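PDB 4AK1: BT_4661 from Bacteroides thetaiotaomicron, which binds heparin and heparan sulphate as a SusE-like surface protein of the heparin utilisation locus, probably holding the polysaccharide at the cell surface. Local coordinates for residues I49-E54 / G81-S86; F56-F61 / T75-V80; L85-Y90 / T99-I104; I23-T28 / I104-P109. All coordinates share one frame; numbering follows the deposited sequence.

All four contacts lie in the N-terminal beta domain, far out on the elongated chain, their centres about 33 to 48 Å from the centre of the chain. Contacts 1, 3 and 4 tie successive strands of one mixed sheet, where 14-23, 94-106, 81-91 and 42-51 run side by side: contact 1 joins 42-51 to 81-91, contact 3 joins 81-91 to 94-106, and contact 4 joins 94-106 to the end of 14-23. Along the chain contact 4 encloses the other three, and contact 2 is nested inside contact 1, their centres about 10 Å apart. Contact 2 adds two loops over the Y83 side of the sheet, and with contact 1 it meets a second subunit.

Contact 1: residues I49-E54 / G81-S86; sequences ITLDGE and GLYKLS
L51 lies over the ring of Y83 where strand 42-51 runs antiparallel to strand 81-91, and this is the tight side of the contact. L51 CD1 sits 3.7 Å from the centroid of the Y83 ring and 11° off the ring normal, a CH-pi contact over the face. CG of L51 is turned anti to the backbone N (chi1 169°), and the two methyls divide the work: CD1 covers the ring while CD2 touches Y83 OH at 3.7 Å. I49 comes to the same ring at its edge, CG2 meeting Y83 CD2 at 3.9 Å. F56 and F61 pack edge-to-face with Y83, whose hydroxyl bonds to P79 O.

Two backbone bonds of the T50-K84 pair join the strands, T50 N to K84 O at 2.8 Å and K84 N to T50 O at 2.9 Å. The side chains of this pair lie on the other, looser face of the sheet. There T50 OG1 rests 3.4 Å from K84 CB, and the rest of the lysine runs on, extended, away from strand 49-51. Past the pair, D52 N still reaches L82 O at 3.2 Å, just as the chain enters a type I' turn from L51 to E54. D52 OD2 makes a salt bridge with R657 of a second subunit. The chemistry is thus split: apolar groups pack against the face and edge of an aromatic ring, while the turn directs its charge into the interface between subunits.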
loop_
_atom_site.group_PDB
_atom_site.type_symbol
_atom_site.label_atom_id
_atom_site.label_comp_id
_atom_site.label_asym_id
_atom_site.label_seq_id
_atom_site.Cartn_x
_atom_site.Cartn_y
_atom_site.Cartn_z
ATOM N N ILE A 49 10.310 21.890 -23.358
ATOM C CA ILE A 49 10.396 23.346 -23.275
ATOM C C ILE A 49 8.995 23.867 -23.008
ATOM O O ILE A 49 8.059 23.486 -23.699
ATOM C CB ILE A 49 10.953 23.977 -24.572
ATOM C CG1 ILE A 49 12.336 23.397 -24.913
ATOM C CG2 ILE A 49 11.047 25.502 -24.442
ATOM C CD1 ILE A 49 12.779 23.647 -26.353
ATOM N N THR A 50 8.843 24.724 -21.999
ATOM C CA THR A 50 7.562 25.414 -21.794
ATOM C C THR A 50 7.748 26.905 -21.997
ATOM O O THR A 50 8.858 27.428 -21.824
ATOM C CB THR A 50 6.940 25.159 -20.401
ATOM O OG1 THR A 50 7.834 25.618 -19.377
ATOM C CG2 THR A 50 6.642 23.673 -20.197
ATOM N N LEU A 51 6.677 27.576 -22.405
ATOM C CA LEU A 51 6.686 29.031 -22.508
ATOM C C LEU A 51 5.475 29.553 -21.753
ATOM O O LEU A 51 4.339 29.209 -22.075
ATOM C CB LEU A 51 6.665 29.489 -23.973
ATOM C CG LEU A 51 6.406 30.975 -24.249
ATOM C CD1 LEU A 51 7.493 31.855 -23.626
ATOM C CD2 LEU A 51 6.301 31.239 -25.747
ATOM N N ASP A 52 5.721 30.353 -20.720
ATOM C CA ASP A 52 4.633 30.988 -19.968
ATOM C C ASP A 52 3.613 29.935 -19.478
ATOM O O ASP A 52 2.403 30.102 -19.622
ATOM C CB ASP A 52 3.991 32.090 -20.852
ATOM C CG ASP A 52 2.883 32.871 -20.146
ATOM O OD1 ASP A 52 2.869 32.894 -18.894
ATOM O OD2 ASP A 52 2.030 33.465 -20.852
ATOM N N GLY A 53 4.123 28.840 -18.916
ATOM C CA GLY A 53 3.291 27.787 -18.326
ATOM C C GLY A 53 2.592 26.827 -19.292
ATOM O O GLY A 53 1.749 26.030 -18.866
ATOM N N GLU A 54 2.927 26.897 -20.581
ATOM C CA GLU A 54 2.324 26.007 -21.579
ATOM C C GLU A 54 3.388 25.344 -22.442
ATOM O O GLU A 54 4.464 25.904 -22.607
ATOM C CB GLU A 54 1.375 26.789 -22.489
ATOM C CG GLU A 54 0.227 27.469 -21.770
ATOM C CD GLU A 54 -0.791 26.506 -21.196
ATOM O OE1 GLU A 54 -0.794 25.309 -21.541
ATOM O OE2 GLU A 54 -1.612 26.962 -20.392
ATOM N N GLY A 81 8.677 35.916 -23.910
ATOM C CA GLY A 81 8.273 35.425 -22.597
ATOM C C GLY A 81 9.325 34.548 -21.947
ATOM O O GLY A 81 10.401 34.341 -22.505
ATOM N N LEU A 82 9.005 34.014 -20.769
ATOM C CA LEU A 82 9.933 33.162 -20.020
ATOM C C LEU A 82 9.829 31.687 -20.426
ATOM O O LEU A 82 8.762 31.078 -20.295
ATOM C CB LEU A 82 9.687 33.321 -18.521
ATOM C CG LEU A 82 10.523 32.455 -17.568
ATOM C CD1 LEU A 82 12.016 32.729 -17.717
ATOM C CD2 LEU A 82 10.074 32.729 -16.139
ATOM N N TYR A 83 10.938 31.141 -20.927
ATOM C CA TYR A 83 11.038 29.739 -21.333
ATOM C C TYR A 83 11.655 28.914 -20.212
ATOM O O TYR A 83 12.583 29.380 -19.530
ATOM C CB TYR A 83 11.905 29.587 -22.593
ATOM C CG TYR A 83 11.285 30.149 -23.863
ATOM C CD1 TYR A 83 11.385 31.507 -24.168
ATOM C CD2 TYR A 83 10.616 29.318 -24.765
ATOM C CE1 TYR A 83 10.824 32.034 -25.325
ATOM C CE2 TYR A 83 10.032 29.833 -25.925
ATOM C CZ TYR A 83 10.142 31.199 -26.201
ATOM O OH TYR A 83 9.585 31.731 -27.352
ATOM N N LYS A 84 11.122 27.710 -19.997
ATOM C CA LYS A 84 11.711 26.771 -19.038
ATOM C C LYS A 84 12.075 25.480 -19.750
ATOM O O LYS A 84 11.255 24.914 -20.495
ATOM C CB LYS A 84 10.776 26.505 -17.859
ATOM C CG LYS A 84 10.437 27.766 -17.079
ATOM C CD LYS A 84 9.547 27.478 -15.887
ATOM C CE LYS A 84 9.211 28.772 -15.163
ATOM N NZ LYS A 84 8.347 28.493 -13.987
ATOM N N LEU A 85 13.319 25.051 -19.546
ATOM C CA LEU A 85 13.887 23.912 -20.251
ATOM C C LEU A 85 14.085 22.773 -19.267
ATOM O O LEU A 85 14.646 22.966 -18.184
ATOM C CB LEU A 85 15.235 24.266 -20.910
ATOM C CG LEU A 85 15.189 25.126 -22.186
ATOM C CD1 LEU A 85 14.523 26.478 -21.954
ATOM C CD2 LEU A 85 16.597 25.332 -22.750
ATOM N N SER A 86 13.615 21.591 -19.636
ATOM C CA SER A 86 13.918 20.396 -18.849
ATOM C C SER A 86 15.036 19.619 -19.552
ATOM O O SER A 86 15.039 19.486 -20.781
ATOM C CB SER A 86 12.675 19.538 -18.652
ATOM O OG SER A 86 11.634 20.277 -18.032
#

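Contact 2: residues F56-F61 / T75-V80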
loop_
_atom_site.group_PDB
_atom_site.type_symbol
_atom_site.label_atom_id
_atom_site.label_comp_id
_atom_site.label_asym_id
_atom_site.label_seq_id
_atom_site.Cartn_x
_atom_site.Cartn_y
_atom_site.Cartn_z
ATOM N N PHE A 56 5.754 24.331 -25.386
ATOM C CA PHE A 56 6.274 25.024 -26.556
ATOM C C PHE A 56 6.734 23.968 -27.562
ATOM O O PHE A 56 7.688 23.228 -27.318
ATOM C CB PHE A 56 7.420 25.966 -26.169
ATOM C CG PHE A 56 7.880 26.842 -27.294
ATOM C CD1 PHE A 56 7.270 28.075 -27.525
ATOM C CD2 PHE A 56 8.914 26.434 -28.142
ATOM C CE1 PHE A 56 7.685 28.885 -28.566
ATOM C CE2 PHE A 56 9.320 27.240 -29.196
ATOM C CZ PHE A 56 8.712 28.469 -29.399
ATOM N N SER A 57 6.038 23.937 -28.694
ATOM C CA SER A 57 6.186 22.911 -29.728
ATOM C C SER A 57 7.555 22.872 -30.448
ATOM O O SER A 57 8.160 21.812 -30.571
ATOM C CB SER A 57 5.038 23.082 -30.739
ATOM O OG SER A 57 5.297 22.400 -31.943
ATOM N N ASP A 58 8.023 24.029 -30.910
ATOM C CA ASP A 58 9.185 24.119 -31.798
ATOM C C ASP A 58 10.515 23.966 -31.060
ATOM O O ASP A 58 10.618 24.266 -29.874
ATOM C CB ASP A 58 9.164 25.446 -32.573
ATOM C CG ASP A 58 7.948 25.581 -33.506
ATOM O OD1 ASP A 58 7.275 24.574 -33.838
ATOM O OD2 ASP A 58 7.662 26.720 -33.925
ATOM N N SER A 59 11.528 23.494 -31.778
ATOM C CA SER A 59 12.865 23.302 -31.219
ATOM C C SER A 59 13.641 24.627 -31.212
ATOM O O SER A 59 14.565 24.825 -32.012
ATOM C CB SER A 59 13.621 22.249 -32.034
ATOM O OG SER A 59 13.251 20.943 -31.633
ATOM N N ILE A 60 13.246 25.529 -30.315
ATOM C CA ILE A 60 13.838 26.867 -30.231
ATOM C C ILE A 60 15.272 26.876 -29.659
ATOM O O ILE A 60 16.129 27.617 -30.143
ATOM C CB ILE A 60 12.908 27.851 -29.463
ATOM C CG1 ILE A 60 13.493 29.274 -29.456
ATOM C CG2 ILE A 60 12.570 27.327 -28.064
ATOM C CD1 ILE A 60 12.660 30.307 -28.721
ATOM N N PHE A 61 15.520 26.050 -28.643
ATOM C CA PHE A 61 16.848 25.935 -28.053
ATOM C C PHE A 61 17.467 24.583 -28.356
ATOM O O PHE A 61 16.749 23.585 -28.480
ATOM C CB PHE A 61 16.794 26.183 -26.544
ATOM C CG PHE A 61 16.304 27.566 -26.191
ATOM C CD1 PHE A 61 17.069 28.683 -26.503
ATOM C CD2 PHE A 61 15.068 27.748 -25.583
ATOM C CE1 PHE A 61 16.622 29.958 -26.204
ATOM C CE2 PHE A 61 14.615 29.029 -25.263
ATOM C CZ PHE A 61 15.391 30.131 -25.582
ATOM N N THR A 75 16.776 29.532 -36.805
ATOM C CA THR A 75 15.637 29.487 -37.741
ATOM C C THR A 75 14.280 29.458 -37.017
ATOM O O THR A 75 13.231 29.610 -37.650
ATOM C CB THR A 75 15.743 28.320 -38.742
ATOM O OG1 THR A 75 15.715 27.077 -38.031
ATOM N N SER A 76 14.313 29.291 -35.695
ATOM C CA SER A 76 13.101 29.141 -34.891
ATOM C C SER A 76 12.333 30.454 -34.702
ATOM O O SER A 76 12.930 31.534 -34.643
ATOM C CB SER A 76 13.458 28.557 -33.523
ATOM O OG SER A 76 12.296 28.292 -32.748
ATOM N N ASN A 77 11.007 30.356 -34.613
ATOM C CA ASN A 77 10.208 31.468 -34.100
ATOM C C ASN A 77 10.603 31.759 -32.661
ATOM O O ASN A 77 10.941 30.847 -31.897
ATOM C CB ASN A 77 8.710 31.171 -34.168
ATOM C CG ASN A 77 8.215 30.982 -35.586
ATOM O OD1 ASN A 77 8.614 31.702 -36.508
ATOM N ND2 ASN A 77 7.319 30.019 -35.766
ATOM N N THR A 78 10.559 33.032 -32.294
ATOM C CA THR A 78 10.990 33.456 -30.955
ATOM C C THR A 78 9.977 34.387 -30.276
ATOM O O THR A 78 10.257 35.576 -30.090
ATOM C CB THR A 78 12.363 34.164 -31.016
ATOM O OG1 THR A 78 12.279 35.275 -31.915
ATOM C CG2 THR A 78 13.442 33.209 -31.498
ATOM N N PRO A 79 8.795 33.856 -29.908
ATOM C CA PRO A 79 7.840 34.700 -29.174
ATOM C C PRO A 79 8.375 35.137 -27.815
ATOM O O PRO A 79 9.235 34.467 -27.231
ATOM C CB PRO A 79 6.599 33.803 -28.991
ATOM C CG PRO A 79 6.918 32.492 -29.625
ATOM C CD PRO A 79 8.359 32.449 -30.007
ATOM N N VAL A 80 7.837 36.248 -27.318
ATOM C CA VAL A 80 8.345 36.878 -26.107
ATOM C C VAL A 80 7.787 36.221 -24.851
ATOM O O VAL A 80 6.568 36.011 -24.735
ATOM C CB VAL A 80 7.990 38.373 -26.106
ATOM C CG1 VAL A 80 8.511 39.055 -24.842
ATOM C CG2 VAL A 80 8.538 39.040 -27.363
HETATM O O HOH W 1 9.796 27.804 -35.107
HETATM O O HOH W 2 5.706 28.465 -33.771
#
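I60 and S76 bury the most surface here, and they meet through the serine hydroxyl: S76 OG lies 3.3 Å from I60 CA and 3.4 Å from I60 CB. The same oxygen donates to N77 O at 3.0 Å, so a bond within its own segment holds the hydroxyl while its flank rests on the isoleucine. I60 carries CG1 anti to its N (chi1 -176°) and is extended beyond, which sends CD1 along the 75-80 loop to N77 O at 3.7 Å and on to T78 CG2. I60 CG1 sits over the centre of the F61 ring, in the same segment.

Neither segment pairs with the other as a strand. They are two loops of the N-terminal beta domain: one, with an inverse gamma turn centred on S59, leads from strand 54-55 to strand 61-63; the other runs into strand 81-91.

N77 and D58 come together through water. D58 OD2 accepts from two waters, at 2.7 and 2.6 Å; the first accepts from N77 N, the second from N77 ND2 at 3.0 Å. The carboxylate and amide planes are 48° apart. The amide of N77 has further partners on a second subunit, ND2 bonding to S636 O and OD1 to K637 NZ. The F56 ring presents its edge to P79, whose CG lies in the ring plane 3.8 Å from F56 CE1.

Contact 3: residues L85-Y90 / T99-I104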
loop_
_atom_site.group_PDB
_atom_site.type_symbol
_atom_site.label_atom_id
_atom_site.label_comp_id
_atom_site.label_asym_id
_atom_site.label_seq_id
_atom_site.Cartn_x
_atom_site.Cartn_y
_atom_site.Cartn_z
ATOM N N LEU A 85 13.319 25.051 -19.546
ATOM C CA LEU A 85 13.887 23.912 -20.251
ATOM C C LEU A 85 14.085 22.773 -19.267
ATOM O O LEU A 85 14.646 22.966 -18.184
ATOM C CB LEU A 85 15.235 24.266 -20.910
ATOM C CG LEU A 85 15.189 25.126 -22.186
ATOM C CD1 LEU A 85 14.523 26.478 -21.954
ATOM C CD2 LEU A 85 16.597 25.332 -22.750
ATOM N N SER A 86 13.615 21.591 -19.636
ATOM C CA SER A 86 13.918 20.396 -18.849
ATOM C C SER A 86 15.036 19.619 -19.552
ATOM O O SER A 86 15.039 19.486 -20.781
ATOM C CB SER A 86 12.675 19.538 -18.652
ATOM O OG SER A 86 11.634 20.277 -18.032
ATOM N N VAL A 87 15.990 19.126 -18.769
ATOM C CA VAL A 87 17.201 18.521 -19.322
ATOM C C VAL A 87 17.443 17.125 -18.756
ATOM O O VAL A 87 17.309 16.898 -17.550
ATOM C CB VAL A 87 18.449 19.404 -19.066
ATOM C CG1 VAL A 87 19.724 18.699 -19.539
ATOM C CG2 VAL A 87 18.300 20.745 -19.764
ATOM N N ALA A 88 17.802 16.201 -19.643
ATOM C CA ALA A 88 18.248 14.877 -19.228
ATOM C C ALA A 88 19.695 14.655 -19.661
ATOM O O ALA A 88 20.156 15.232 -20.661
ATOM C CB ALA A 88 17.347 13.799 -19.812
ATOM N N CYS A 89 20.401 13.802 -18.921
ATOM C CA CYS A 89 21.755 13.387 -19.286
ATOM C C CYS A 89 22.087 12.064 -18.607
ATOM O O CYS A 89 21.295 11.556 -17.803
ATOM C CB CYS A 89 22.783 14.469 -18.899
ATOM S SG CYS A 89 22.978 14.784 -17.125
ATOM N N TYR A 90 23.246 11.498 -18.940
ATOM C CA TYR A 90 23.741 10.308 -18.262
ATOM C C TYR A 90 25.032 10.625 -17.512
ATOM O O TYR A 90 25.776 11.535 -17.890
ATOM C CB TYR A 90 23.982 9.158 -19.255
ATOM C CG TYR A 90 22.709 8.610 -19.865
ATOM C CD1 TYR A 90 21.988 9.375 -20.774
ATOM C CD2 TYR A 90 22.224 7.339 -19.537
ATOM C CE1 TYR A 90 20.823 8.909 -21.338
ATOM C CE2 TYR A 90 21.039 6.851 -20.113
ATOM C CZ TYR A 90 20.348 7.656 -21.012
ATOM O OH TYR A 90 19.166 7.266 -21.618
ATOM N N THR A 99 13.531 18.710 -14.244
ATOM C CA THR A 99 12.443 19.556 -14.721
ATOM C C THR A 99 12.757 21.044 -14.530
ATOM O O THR A 99 13.110 21.465 -13.431
ATOM C CB THR A 99 11.131 19.219 -13.988
ATOM O OG1 THR A 99 10.841 17.831 -14.171
ATOM C CG2 THR A 99 9.979 20.068 -14.538
ATOM N N ASP A 100 12.639 21.824 -15.602
ATOM C CA ASP A 100 12.765 23.287 -15.520
ATOM C C ASP A 100 14.068 23.712 -14.823
ATOM O O ASP A 100 14.059 24.592 -13.955
ATOM C CB ASP A 100 11.556 23.902 -14.777
ATOM C CG ASP A 100 10.228 23.672 -15.495
ATOM O OD1 ASP A 100 10.226 23.240 -16.666
ATOM O OD2 ASP A 100 9.172 23.938 -14.881
ATOM N N ILE A 101 15.167 23.063 -15.188
ATOM C CA ILE A 101 16.495 23.363 -14.631
ATOM C C ILE A 101 17.089 24.666 -15.225
ATOM O O ILE A 101 17.901 25.349 -14.578
ATOM C CB ILE A 101 17.450 22.150 -14.785
ATOM C CG1 ILE A 101 18.751 22.374 -14.003
ATOM C CG2 ILE A 101 17.689 21.821 -16.266
ATOM C CD1 ILE A 101 19.597 21.136 -13.777
ATOM N N VAL A 102 16.667 25.019 -16.437
ATOM C CA VAL A 102 17.152 26.222 -17.098
ATOM C C VAL A 102 15.974 27.114 -17.464
ATOM O O VAL A 102 14.995 26.635 -18.065
ATOM C CB VAL A 102 17.945 25.872 -18.380
ATOM C CG1 VAL A 102 18.238 27.125 -19.207
ATOM C CG2 VAL A 102 19.240 25.168 -18.020
ATOM N N GLU A 103 16.079 28.398 -17.103
ATOM C CA GLU A 103 15.089 29.430 -17.454
ATOM C C GLU A 103 15.711 30.473 -18.384
ATOM O O GLU A 103 16.797 30.988 -18.103
ATOM C CB GLU A 103 14.559 30.150 -16.207
ATOM C CG GLU A 103 13.894 29.231 -15.200
ATOM C CD GLU A 103 13.142 29.981 -14.113
ATOM O OE1 GLU A 103 13.042 31.227 -14.172
ATOM O OE2 GLU A 103 12.651 29.309 -13.189
ATOM N N ILE A 104 15.027 30.759 -19.491
ATOM C CA ILE A 104 15.483 31.754 -20.464
ATOM C C ILE A 104 14.375 32.753 -20.756
ATOM O O ILE A 104 13.283 32.386 -21.192
ATOM C CB ILE A 104 15.970 31.117 -21.780
ATOM C CG1 ILE A 104 17.102 30.122 -21.491
ATOM C CG2 ILE A 104 16.444 32.193 -22.761
ATOM C CD1 ILE A 104 17.347 29.135 -22.619
HETATM O O HOH W 3 10.318 22.393 -19.301
#
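A classic beta bulge interrupts the hairpin of strands 81-91 and 94-106, with I101 and V102 both set opposite L85. Within the bulge L85 still pairs with V102: L85 N gives a straight bond to V102 O at 2.7 Å, the donor nearly in line with the carbonyl. The return bond, V102 N to L85 O, is long at 3.4 Å and weak, consistent with the extra residue of the bulge. On the face carrying L85 and V102, the leucine is the main buried side chain. Its CB meets V102 CB, and both L85 methyls close on I104 CD1, L85 CD2 at 3.9 Å. F61 covers L85 and I104 as well, consistent with this face turning into the domain interior.

V87 meets the bulge residue I101. V87 CG2, anti to the carbonyl carbon, touches I101 CG2 at 3.7 Å, and Y17 of strand 14-23 packs on both residues.

At the corner the chain turns at T99 and D100, and S86 takes over the pairing with its side chain. D100 N donates to S86 OG at 3.1 Å, with an N-H...O angle of 163°. The D100 carboxylate curls back toward the same hydroxyl, and its OD1 is also held by a salt bridge from R48. One water bridges the two side chains, 2.8 Å from S86 OG and 2.8 Å from D100 OD1.

Contact 4: residues I23-T28 / I104-P109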
loop_
_atom_site.group_PDB
_atom_site.type_symbol
_atom_site.label_atom_id
_atom_site.label_comp_id
_atom_site.label_asym_id
_atom_site.label_seq_id
_atom_site.Cartn_x
_atom_site.Cartn_y
_atom_site.Cartn_z
ATOM N N ILE A 23 17.764 37.242 -22.974
ATOM C CA ILE A 23 18.305 37.281 -24.334
ATOM C C ILE A 23 17.311 37.902 -25.317
ATOM O O ILE A 23 16.157 38.162 -24.963
ATOM C CB ILE A 23 18.738 35.878 -24.839
ATOM C CG1 ILE A 23 17.523 34.946 -25.040
ATOM C CG2 ILE A 23 19.788 35.270 -23.917
ATOM C CD1 ILE A 23 17.819 33.703 -25.870
ATOM N N GLY A 24 17.786 38.146 -26.538
ATOM C CA GLY A 24 16.937 38.505 -27.676
ATOM C C GLY A 24 17.089 37.508 -28.819
ATOM O O GLY A 24 17.863 36.541 -28.714
ATOM N N PRO A 25 16.341 37.718 -29.918
ATOM C CA PRO A 25 16.344 36.779 -31.043
ATOM C C PRO A 25 17.665 36.707 -31.820
ATOM O O PRO A 25 17.851 35.785 -32.604
ATOM C CB PRO A 25 15.209 37.305 -31.946
ATOM C CG PRO A 25 15.072 38.742 -31.583
ATOM C CD PRO A 25 15.341 38.785 -30.102
ATOM N N SER A 26 18.572 37.661 -31.600
ATOM C CA SER A 26 19.861 37.685 -32.311
ATOM C C SER A 26 21.000 36.981 -31.568
ATOM O O SER A 26 22.147 37.023 -32.010
ATOM C CB SER A 26 20.279 39.120 -32.635
ATOM O OG SER A 26 19.430 39.687 -33.609
ATOM N N MET A 27 20.681 36.335 -30.449
ATOM C CA MET A 27 21.690 35.691 -29.604
ATOM C C MET A 27 22.339 34.465 -30.262
ATOM O O MET A 27 21.657 33.492 -30.579
ATOM C CB MET A 27 21.058 35.315 -28.256
ATOM C CG MET A 27 21.916 34.449 -27.346
ATOM S SD MET A 27 23.478 35.228 -26.924
ATOM C CE MET A 27 24.022 34.111 -25.629
ATOM N N THR A 28 23.658 34.500 -30.447
ATOM C CA THR A 28 24.354 33.385 -31.103
ATOM C C THR A 28 25.356 32.659 -30.205
ATOM O O THR A 28 25.910 31.631 -30.601
ATOM C CB THR A 28 25.049 33.804 -32.417
ATOM O OG1 THR A 28 25.989 34.852 -32.154
ATOM C CG2 THR A 28 24.022 34.268 -33.456
ATOM N N ILE A 104 15.027 30.759 -19.491
ATOM C CA ILE A 104 15.483 31.754 -20.464
ATOM C C ILE A 104 14.375 32.753 -20.756
ATOM O O ILE A 104 13.283 32.386 -21.192
ATOM C CB ILE A 104 15.970 31.117 -21.780
ATOM C CG1 ILE A 104 17.102 30.122 -21.491
ATOM C CG2 ILE A 104 16.444 32.193 -22.761
ATOM C CD1 ILE A 104 17.347 29.135 -22.619
ATOM N N ASN A 105 14.663 34.017 -20.478
ATOM C CA ASN A 105 13.717 35.092 -20.741
ATOM C C ASN A 105 13.984 35.692 -22.126
ATOM O O ASN A 105 14.968 36.410 -22.316
ATOM C CB ASN A 105 13.800 36.145 -19.621
ATOM C CG ASN A 105 12.754 37.228 -19.754
ATOM O OD1 ASN A 105 11.619 36.971 -20.166
ATOM N ND2 ASN A 105 13.128 38.451 -19.406
ATOM N N MET A 106 13.117 35.375 -23.096
ATOM C CA MET A 106 13.229 35.960 -24.433
ATOM C C MET A 106 12.514 37.310 -24.482
ATOM O O MET A 106 11.294 37.384 -24.309
ATOM C CB MET A 106 12.648 35.014 -25.489
ATOM C CG MET A 106 12.579 35.592 -26.894
ATOM S SD MET A 106 14.200 35.803 -27.679
ATOM C CE MET A 106 14.728 34.108 -27.897
ATOM N N MET A 107 13.275 38.368 -24.751
ATOM C CA MET A 107 12.732 39.722 -24.807
ATOM C C MET A 107 12.430 40.172 -26.235
ATOM O O MET A 107 12.880 39.551 -27.204
ATOM C CB MET A 107 13.697 40.701 -24.136
ATOM C CG MET A 107 13.910 40.416 -22.659
ATOM S SD MET A 107 14.978 41.630 -21.858
ATOM C CE MET A 107 16.546 41.311 -22.642
ATOM N N LYS A 108 11.640 41.244 -26.343
ATOM C CA LYS A 108 11.352 41.890 -27.614
ATOM C C LYS A 108 12.522 42.808 -27.950
ATOM O O LYS A 108 13.004 43.526 -27.074
ATOM C CB LYS A 108 10.054 42.724 -27.522
ATOM C CG LYS A 108 9.603 43.314 -28.852
ATOM C CD LYS A 108 8.487 44.349 -28.727
ATOM C CE LYS A 108 7.137 43.704 -28.471
ATOM N NZ LYS A 108 6.030 44.647 -28.796
ATOM N N PRO A 109 12.978 42.804 -29.219
ATOM C CA PRO A 109 13.986 43.794 -29.595
ATOM C C PRO A 109 13.417 45.188 -29.420
ATOM O O PRO A 109 12.199 45.374 -29.537
ATOM C CB PRO A 109 14.213 43.527 -31.089
ATOM C CG PRO A 109 13.828 42.101 -31.277
ATOM C CD PRO A 109 12.690 41.863 -30.320
#
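I23 fits its side chain between I104 and M106 at the point where strand 14-23 ends beside strand 94-106. From CB the longer branch takes the crowded position between backbone N and carbonyl carbon (chi1 68°), which brings CG1 over the neighbouring strand, 3.7 Å from I104 CG2. CD1 at the tip touches two groups at once, I104 CG2 and, at 3.7 Å, M106 CE. The methionine reaches it by bending at both chi2 and chi3. That fold also lays its sulfur along the loop backbone, M106 SD lying 3.5 Å from G24 C and close to P25 N.

The strands here run parallel. I23 N bonds to N105 O at 3.0 Å, and I23 O accepts from M107 N at 2.9 Å, both nearly straight, so the one residue I23 uses both its backbone groups on the residues flanking M106. Farther out the two prolines touch, P25 CG to P109 CG at 3.6 Å, just as the loop enters a type I turn from G24 to M27. Two backbone bonds thus hold I23 in parallel register with M106, while side chains meet through apolar contacts and the bent M106 packs against the I23 tip and the G24-P25 backbone.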